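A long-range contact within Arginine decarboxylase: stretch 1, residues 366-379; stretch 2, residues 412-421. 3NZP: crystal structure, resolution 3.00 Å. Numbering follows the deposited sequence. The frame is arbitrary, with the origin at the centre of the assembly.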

ATOM      1  N   TYR B 366      23.920  20.496  35.350  1.00 47.16           N
ATOM      2  CA  TYR B 366      23.983  21.497  34.294  1.00 49.39           C
ATOM      3  C   TYR B 366      25.071  22.529  34.586  1.00 48.73           C
ATOM      4  O   TYR B 366      25.680  23.080  33.671  1.00 52.81           O
ATOM      5  CB  TYR B 366      22.618  22.187  34.132  1.00 49.48           C
ATOM      6  CG  TYR B 366      22.547  23.169  32.974  1.00 51.74           C
ATOM      7  CD1 TYR B 366      22.996  22.806  31.700  1.00 52.31           C
ATOM      8  CD2 TYR B 366      22.026  24.456  33.146  1.00 43.05           C
ATOM      9  CE1 TYR B 366      22.933  23.694  30.629  1.00 55.22           C
ATOM     10  CE2 TYR B 366      21.957  25.356  32.079  1.00 47.63           C
ATOM     11  CZ  TYR B 366      22.413  24.966  30.821  1.00 56.30           C
ATOM     12  OH  TYR B 366      22.361  25.834  29.749  1.00 60.84           O
ATOM     13  N   LYS B 367      25.320  22.787  35.861  1.00 44.25           N
ATOM     14  CA  LYS B 367      26.338  23.751  36.235  1.00 52.38           C
ATOM     15  C   LYS B 367      27.728  23.120  36.235  1.00 58.16           C
ATOM     16  O   LYS B 367      28.593  23.485  35.438  1.00 65.39           O
ATOM     17  CB  LYS B 367      26.027  24.326  37.615  1.00 48.59           C
ATOM     18  CG  LYS B 367      24.750  25.121  37.641  1.00 62.18           C
ATOM     19  CD  LYS B 367      24.382  25.542  39.048  1.00 72.02           C
ATOM     20  CE  LYS B 367      23.172  26.503  39.075  1.00 79.68           C
ATOM     21  NZ  LYS B 367      21.883  25.982  38.503  1.00 74.84           N
ATOM     22  N   SER B 368      27.922  22.152  37.123  1.00 58.95           N
ATOM     23  CA  SER B 368      29.191  21.462  37.276  1.00 55.49           C
ATOM     24  C   SER B 368      29.707  20.782  36.019  1.00 58.46           C
ATOM     25  O   SER B 368      30.883  20.434  35.934  1.00 58.19           O
ATOM     26  CB  SER B 368      29.062  20.437  38.390  1.00 52.30           C
ATOM     27  OG  SER B 368      28.423  21.030  39.503  1.00 61.69           O
ATOM     28  N   ILE B 369      28.829  20.584  35.044  1.00 59.85           N
ATOM     29  CA  ILE B 369      29.208  19.940  33.792  1.00 61.15           C
ATOM     30  C   ILE B 369      30.512  20.513  33.225  1.00 63.17           C
ATOM     31  O   ILE B 369      30.675  21.729  33.134  1.00 62.48           O
ATOM     32  CB  ILE B 369      28.098  20.116  32.744  1.00 61.96           C
ATOM     33  CG1 ILE B 369      28.474  19.383  31.452  1.00 63.99           C
ATOM     34  CG2 ILE B 369      27.861  21.599  32.490  1.00 61.28           C
ATOM     35  CD1 ILE B 369      28.507  17.871  31.598  1.00 60.03           C
ATOM     36  N   LYS B 370      31.441  19.634  32.859  1.00 68.71           N
ATOM     37  CA  LYS B 370      32.724  20.046  32.276  1.00 68.92           C
ATOM     38  C   LYS B 370      33.201  18.954  31.331  1.00 66.35           C
ATOM     39  O   LYS B 370      32.730  17.823  31.389  1.00 61.33           O
ATOM     40  CB  LYS B 370      33.785  20.291  33.359  1.00 73.14           C
ATOM     41  CG  LYS B 370      34.192  19.050  34.128  1.00 79.67           C
ATOM     42  CD  LYS B 370      35.252  19.345  35.191  1.00 83.72           C
ATOM     43  CE  LYS B 370      36.633  19.573  34.579  1.00 86.04           C
ATOM     44  NZ  LYS B 370      37.693  19.602  35.635  1.00 83.97           N
ATOM     45  N   PRO B 371      34.152  19.282  30.448  1.00 69.75           N
ATOM     46  CA  PRO B 371      34.704  18.334  29.470  1.00 70.87           C
ATOM     47  C   PRO B 371      35.109  16.974  30.029  1.00 67.47           C
ATOM     48  O   PRO B 371      35.065  15.973  29.316  1.00 65.10           O
ATOM     49  CB  PRO B 371      35.895  19.094  28.892  1.00 70.01           C
ATOM     50  CG  PRO B 371      35.421  20.512  28.929  1.00 70.61           C
ATOM     51  CD  PRO B 371      34.793  20.604  30.309  1.00 68.27           C
ATOM     52  N   SER B 372      35.503  16.940  31.300  1.00 66.09           N
ATOM     53  CA  SER B 372      35.922  15.689  31.924  1.00 65.66           C
ATOM     54  C   SER B 372      34.736  14.823  32.337  1.00 67.23           C
ATOM     55  O   SER B 372      34.645  13.656  31.962  1.00 69.36           O
ATOM     56  CB  SER B 372      36.817  15.971  33.139  1.00 63.72           C
ATOM     57  OG  SER B 372      36.126  16.665  34.162  1.00 71.11           O
ATOM     58  N   ASN B 373      33.816  15.401  33.095  1.00 64.58           N
ATOM     59  CA  ASN B 373      32.651  14.667  33.557  1.00 60.12           C
ATOM     60  C   ASN B 373      31.469  14.745  32.576  1.00 59.76           C
ATOM     61  O   ASN B 373      30.364  14.300  32.885  1.00 60.42           O
ATOM     62  CB  ASN B 373      32.249  15.207  34.924  1.00 55.88           C
ATOM     63  CG  ASN B 373      31.932  16.688  34.886  1.00 56.24           C
ATOM     64  OD1 ASN B 373      31.854  17.352  35.924  1.00 54.63           O
ATOM     65  ND2 ASN B 373      31.735  17.215  33.682  1.00 51.05           N
ATOM     66  N   ALA B 374      31.718  15.308  31.398  1.00 60.42           N
ATOM     67  CA  ALA B 374      30.706  15.462  30.354  1.00 57.27           C
ATOM     68  C   ALA B 374      29.958  14.171  30.054  1.00 52.06           C
ATOM     69  O   ALA B 374      28.750  14.070  30.269  1.00 51.54           O
ATOM     70  CB  ALA B 374      31.362  15.979  29.071  1.00 60.46           C
ATOM     71  N   LEU B 375      30.684  13.185  29.542  1.00 46.42           N
ATOM     72  CA  LEU B 375      30.086  11.907  29.196  1.00 47.61           C
ATOM     73  C   LEU B 375      29.365  11.272  30.383  1.00 47.48           C
ATOM     74  O   LEU B 375      28.310  10.648  30.211  1.00 46.07           O
ATOM     75  CB  LEU B 375      31.163  10.958  28.652  1.00 45.75           C
ATOM     76  CG  LEU B 375      30.676   9.803  27.772  1.00 46.18           C
ATOM     77  CD1 LEU B 375      29.958   8.740  28.587  1.00 43.42           C
ATOM     78  CD2 LEU B 375      29.753  10.372  26.704  1.00 49.78           C
ATOM     79  N   GLU B 376      29.936  11.440  31.580  1.00 48.21           N
ATOM     80  CA  GLU B 376      29.367  10.890  32.820  1.00 45.58           C
ATOM     81  C   GLU B 376      28.045  11.554  33.153  1.00 48.30           C
ATOM     82  O   GLU B 376      27.025  10.887  33.350  1.00 42.83           O
ATOM     83  CB  GLU B 376      30.313  11.105  34.003  1.00 41.87           C
ATOM     84  CG  GLU B 376      29.953  10.234  35.196  1.00 41.44           C
ATOM     85  CD  GLU B 376      30.652  10.643  36.479  1.00 47.70           C
ATOM     86  OE1 GLU B 376      31.802  11.118  36.407  1.00 45.25           O
ATOM     87  OE2 GLU B 376      30.050  10.471  37.566  1.00 44.45           O
ATOM     88  N   TYR B 377      28.086  12.882  33.243  1.00 51.67           N
ATOM     89  CA  TYR B 377      26.903  13.679  33.549  1.00 50.27           C
ATOM     90  C   TYR B 377      25.755  13.307  32.624  1.00 50.43           C
ATOM     91  O   TYR B 377      24.611  13.165  33.068  1.00 47.41           O
ATOM     92  CB  TYR B 377      27.224  15.166  33.418  1.00 41.56           C
ATOM     93  CG  TYR B 377      27.845  15.758  34.656  1.00 49.99           C
ATOM     94  CD1 TYR B 377      28.618  14.979  35.512  1.00 49.41           C
ATOM     95  CD2 TYR B 377      27.686  17.110  34.961  1.00 59.26           C
ATOM     96  CE1 TYR B 377      29.225  15.526  36.644  1.00 48.68           C
ATOM     97  CE2 TYR B 377      28.292  17.673  36.093  1.00 53.97           C
ATOM     98  CZ  TYR B 377      29.062  16.874  36.926  1.00 46.96           C
ATOM     99  OH  TYR B 377      29.698  17.425  38.013  1.00 49.63           O
ATOM    100  N   LEU B 378      26.064  13.144  31.340  1.00 43.35           N
ATOM    101  CA  LEU B 378      25.045  12.772  30.369  1.00 44.42           C
ATOM    102  C   LEU B 378      24.304  11.515  30.818  1.00 44.74           C
ATOM    103  O   LEU B 378      23.077  11.438  30.717  1.00 39.87           O
ATOM    104  CB  LEU B 378      25.679  12.545  29.001  1.00 46.85           C
ATOM    105  CG  LEU B 378      24.747  11.925  27.954  1.00 48.86           C
ATOM    106  CD1 LEU B 378      23.410  12.666  27.912  1.00 47.07           C
ATOM    107  CD2 LEU B 378      25.444  11.964  26.606  1.00 43.37           C
ATOM    108  N   HIS B 379      25.060  10.537  31.312  1.00 44.30           N
ATOM    109  CA  HIS B 379      24.488   9.290  31.807  1.00 44.25           C
ATOM    110  C   HIS B 379      23.546   9.577  32.971  1.00 45.08           C
ATOM    111  O   HIS B 379      22.379   9.175  32.962  1.00 34.71           O
ATOM    112  CB  HIS B 379      25.592   8.352  32.296  1.00 51.88           C
ATOM    113  CG  HIS B 379      26.303   7.620  31.203  1.00 56.82           C
ATOM    114  ND1 HIS B 379      25.728   6.574  30.515  1.00 62.12           N
ATOM    115  CD2 HIS B 379      27.544   7.779  30.683  1.00 59.89           C
ATOM    116  CE1 HIS B 379      26.585   6.120  29.616  1.00 63.08           C
ATOM    117  NE2 HIS B 379      27.694   6.835  29.698  1.00 60.03           N
TER
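Stretch 2 (412-421) ITKKAILLLG

Stretch 2 packs as a single helix against the end of one helix, the connecting loop and the start of a second helix in stretch 1, in an apolar contact that buries 710 Å² in total and includes no hydrogen bond between the two stretches. Residues 412-420 are helical, continuing a helix that begins earlier in the chain, and their backbone is held by bonds such as A416 N to I412 O (2.9 Å) and L419 N to K415 O (3.0 Å). The helix runs nearly antiparallel to helix 374-379, with an angle of 160° between their N-to-C directions (signed crossing angle -160°) and a closest approach of 9.0 Å between the axes.

The register follows from this geometry. Along the second helix of stretch 1, the chain rises from A374 to L378 while its neighbours descend from A416 to T413: the CA atoms of A374 and A416 are 5.3 Å apart, and those of L378 and T413 are 5.8 Å apart. Small side chains accompany the close backbone approach in the middle, where A374 CB lies 4.4 Å from A416 O and L378 CB lies 4.4 Å from A416 CB. Further along, the end of the L378 side chain comes nearer to stretch 2 than its CA-to-CB bond would suggest, bringing CD1 to 3.4 Å from T413 OG1; that hydroxyl is hydrogen-bonded elsewhere in the structure.

Toward the C-terminal end of stretch 2, L419 points at the loop. Its CD2 lies 3.4 Å from K370 CA, 3.6 Å from P371 CD and 4.0 Å from I369 CG1, so one methyl group meets three consecutive residues. I369, the first residue after the preceding helix to leave helical phi/psi, is buried and directs its CA-to-CB bond toward stretch 2. The neighbouring L420 reaches back to the start of the second helix, with CD2 3.8 Å from A374 CB and 4.2 Å from L375 CB.

The N-terminal end of stretch 2 meets Y366, whose CA lies 5.2 Å from that of I412. Y366 CB packs 3.6 Å from I412 CG1, and K415 runs alongside in an extended conformation, all four chi angles being t. The aliphatic part of this lysine does much of the packing: CD is 3.5 Å from I369 CG2 and 4.0 Å from Y366 CE1. Its NZ lies 3.5 Å from Y366 O and 5.3 Å from the Y366 ring centroid, a distance that allows at most a weak cation-pi attraction.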

ATOM      1  N   ILE B 412      21.423  19.883  29.470  1.00 50.70           N
ATOM      2  CA  ILE B 412      22.586  19.113  29.895  1.00 40.86           C
ATOM      3  C   ILE B 412      23.122  18.253  28.767  1.00 47.34           C
ATOM      4  O   ILE B 412      24.330  18.173  28.555  1.00 47.16           O
ATOM      5  CB  ILE B 412      22.246  18.227  31.097  1.00 39.43           C
ATOM      6  CG1 ILE B 412      22.113  19.102  32.343  1.00 40.65           C
ATOM      7  CG2 ILE B 412      23.310  17.165  31.290  1.00 37.19           C
ATOM      8  CD1 ILE B 412      21.552  18.393  33.540  1.00 36.10           C
ATOM      9  N   THR B 413      22.217  17.610  28.038  1.00 51.78           N
ATOM     10  CA  THR B 413      22.609  16.764  26.910  1.00 53.59           C
ATOM     11  C   THR B 413      23.237  17.618  25.819  1.00 55.44           C
ATOM     12  O   THR B 413      24.217  17.218  25.192  1.00 51.22           O
ATOM     13  CB  THR B 413      21.398  16.025  26.320  1.00 49.55           C
ATOM     14  OG1 THR B 413      21.001  14.968  27.206  1.00 46.20           O
ATOM     15  CG2 THR B 413      21.745  15.445  24.961  1.00 43.95           C
ATOM     16  N   LYS B 414      22.663  18.794  25.594  1.00 61.79           N
ATOM     17  CA  LYS B 414      23.179  19.699  24.575  1.00 67.45           C
ATOM     18  C   LYS B 414      24.612  20.119  24.921  1.00 70.80           C
ATOM     19  O   LYS B 414      25.544  19.866  24.154  1.00 72.41           O
ATOM     20  CB  LYS B 414      22.284  20.943  24.461  1.00 67.85           C
ATOM     21  CG  LYS B 414      22.630  21.854  23.277  1.00 75.27           C
ATOM     22  CD  LYS B 414      22.064  23.271  23.442  1.00 76.24           C
ATOM     23  CE  LYS B 414      22.285  24.128  22.192  1.00 69.85           C
ATOM     24  NZ  LYS B 414      23.697  24.138  21.695  1.00 71.97           N
ATOM     25  N   LYS B 415      24.774  20.748  26.087  1.00 70.99           N
ATOM     26  CA  LYS B 415      26.076  21.230  26.565  1.00 65.44           C
ATOM     27  C   LYS B 415      27.078  20.095  26.664  1.00 63.19           C
ATOM     28  O   LYS B 415      28.285  20.303  26.590  1.00 54.23           O
ATOM     29  CB  LYS B 415      25.918  21.887  27.936  1.00 64.97           C
ATOM     30  CG  LYS B 415      27.137  22.647  28.421  1.00 67.95           C
ATOM     31  CD  LYS B 415      26.821  23.378  29.723  1.00 71.84           C
ATOM     32  CE  LYS B 415      27.957  24.303  30.146  1.00 76.57           C
ATOM     33  NZ  LYS B 415      27.656  24.960  31.450  1.00 68.76           N
ATOM     34  N   ALA B 416      26.558  18.889  26.847  1.00 64.81           N
ATOM     35  CA  ALA B 416      27.396  17.710  26.952  1.00 61.88           C
ATOM     36  C   ALA B 416      28.107  17.512  25.631  1.00 61.01           C
ATOM     37  O   ALA B 416      29.324  17.621  25.556  1.00 66.20           O
ATOM     38  CB  ALA B 416      26.547  16.500  27.273  1.00 65.93           C
ATOM     39  N   ILE B 417      27.336  17.230  24.586  1.00 66.10           N
ATOM     40  CA  ILE B 417      27.900  17.000  23.256  1.00 69.32           C
ATOM     41  C   ILE B 417      28.822  18.138  22.843  1.00 73.30           C
ATOM     42  O   ILE B 417      29.839  17.923  22.176  1.00 73.41           O
ATOM     43  CB  ILE B 417      26.794  16.860  22.199  1.00 65.27           C
ATOM     44  CG1 ILE B 417      25.856  15.711  22.576  1.00 60.52           C
ATOM     45  CG2 ILE B 417      27.421  16.605  20.842  1.00 60.89           C
ATOM     46  CD1 ILE B 417      24.672  15.536  21.649  1.00 54.89           C
ATOM     47  N   LEU B 418      28.447  19.347  23.248  1.00 76.35           N
ATOM     48  CA  LEU B 418      29.207  20.554  22.956  1.00 78.09           C
ATOM     49  C   LEU B 418      30.605  20.425  23.559  1.00 79.76           C
ATOM     50  O   LEU B 418      31.606  20.606  22.871  1.00 79.46           O
ATOM     51  CB  LEU B 418      28.497  21.766  23.571  1.00 78.36           C
ATOM     52  CG  LEU B 418      28.797  23.157  23.012  1.00 71.77           C
ATOM     53  CD1 LEU B 418      28.116  23.273  21.653  1.00 67.17           C
ATOM     54  CD2 LEU B 418      28.286  24.246  23.955  1.00 57.54           C
ATOM     55  N   LEU B 419      30.661  20.108  24.852  1.00 80.90           N
ATOM     56  CA  LEU B 419      31.931  19.960  25.563  1.00 81.13           C
ATOM     57  C   LEU B 419      32.678  18.692  25.170  1.00 82.27           C
ATOM     58  O   LEU B 419      33.868  18.553  25.450  1.00 85.52           O
ATOM     59  CB  LEU B 419      31.703  19.960  27.080  1.00 75.78           C
ATOM     60  CG  LEU B 419      31.623  21.299  27.817  1.00 78.09           C
ATOM     61  CD1 LEU B 419      30.535  22.181  27.225  1.00 90.45           C
ATOM     62  CD2 LEU B 419      31.348  21.039  29.286  1.00 76.78           C
ATOM     63  N   LEU B 420      31.973  17.774  24.517  1.00 83.31           N
ATOM     64  CA  LEU B 420      32.557  16.514  24.089  1.00 86.98           C
ATOM     65  C   LEU B 420      33.389  16.700  22.815  1.00 93.36           C
ATOM     66  O   LEU B 420      34.621  16.679  22.863  1.00 96.03           O
ATOM     67  CB  LEU B 420      31.449  15.493  23.839  1.00 84.42           C
ATOM     68  CG  LEU B 420      31.733  14.062  24.288  1.00 82.30           C
ATOM     69  CD1 LEU B 420      33.019  13.552  23.630  1.00 75.55           C
ATOM     70  CD2 LEU B 420      31.827  14.037  25.808  1.00 72.31           C
ATOM     71  N   GLY B 421      32.716  16.885  21.682  1.00 94.93           N
ATOM     72  CA  GLY B 421      33.423  17.065  20.426  1.00 89.42           C
ATOM     73  C   GLY B 421      34.027  15.770  19.914  1.00 86.97           C
ATOM     74  O   GLY B 421      33.632  14.680  20.337  1.00 80.02           O
TER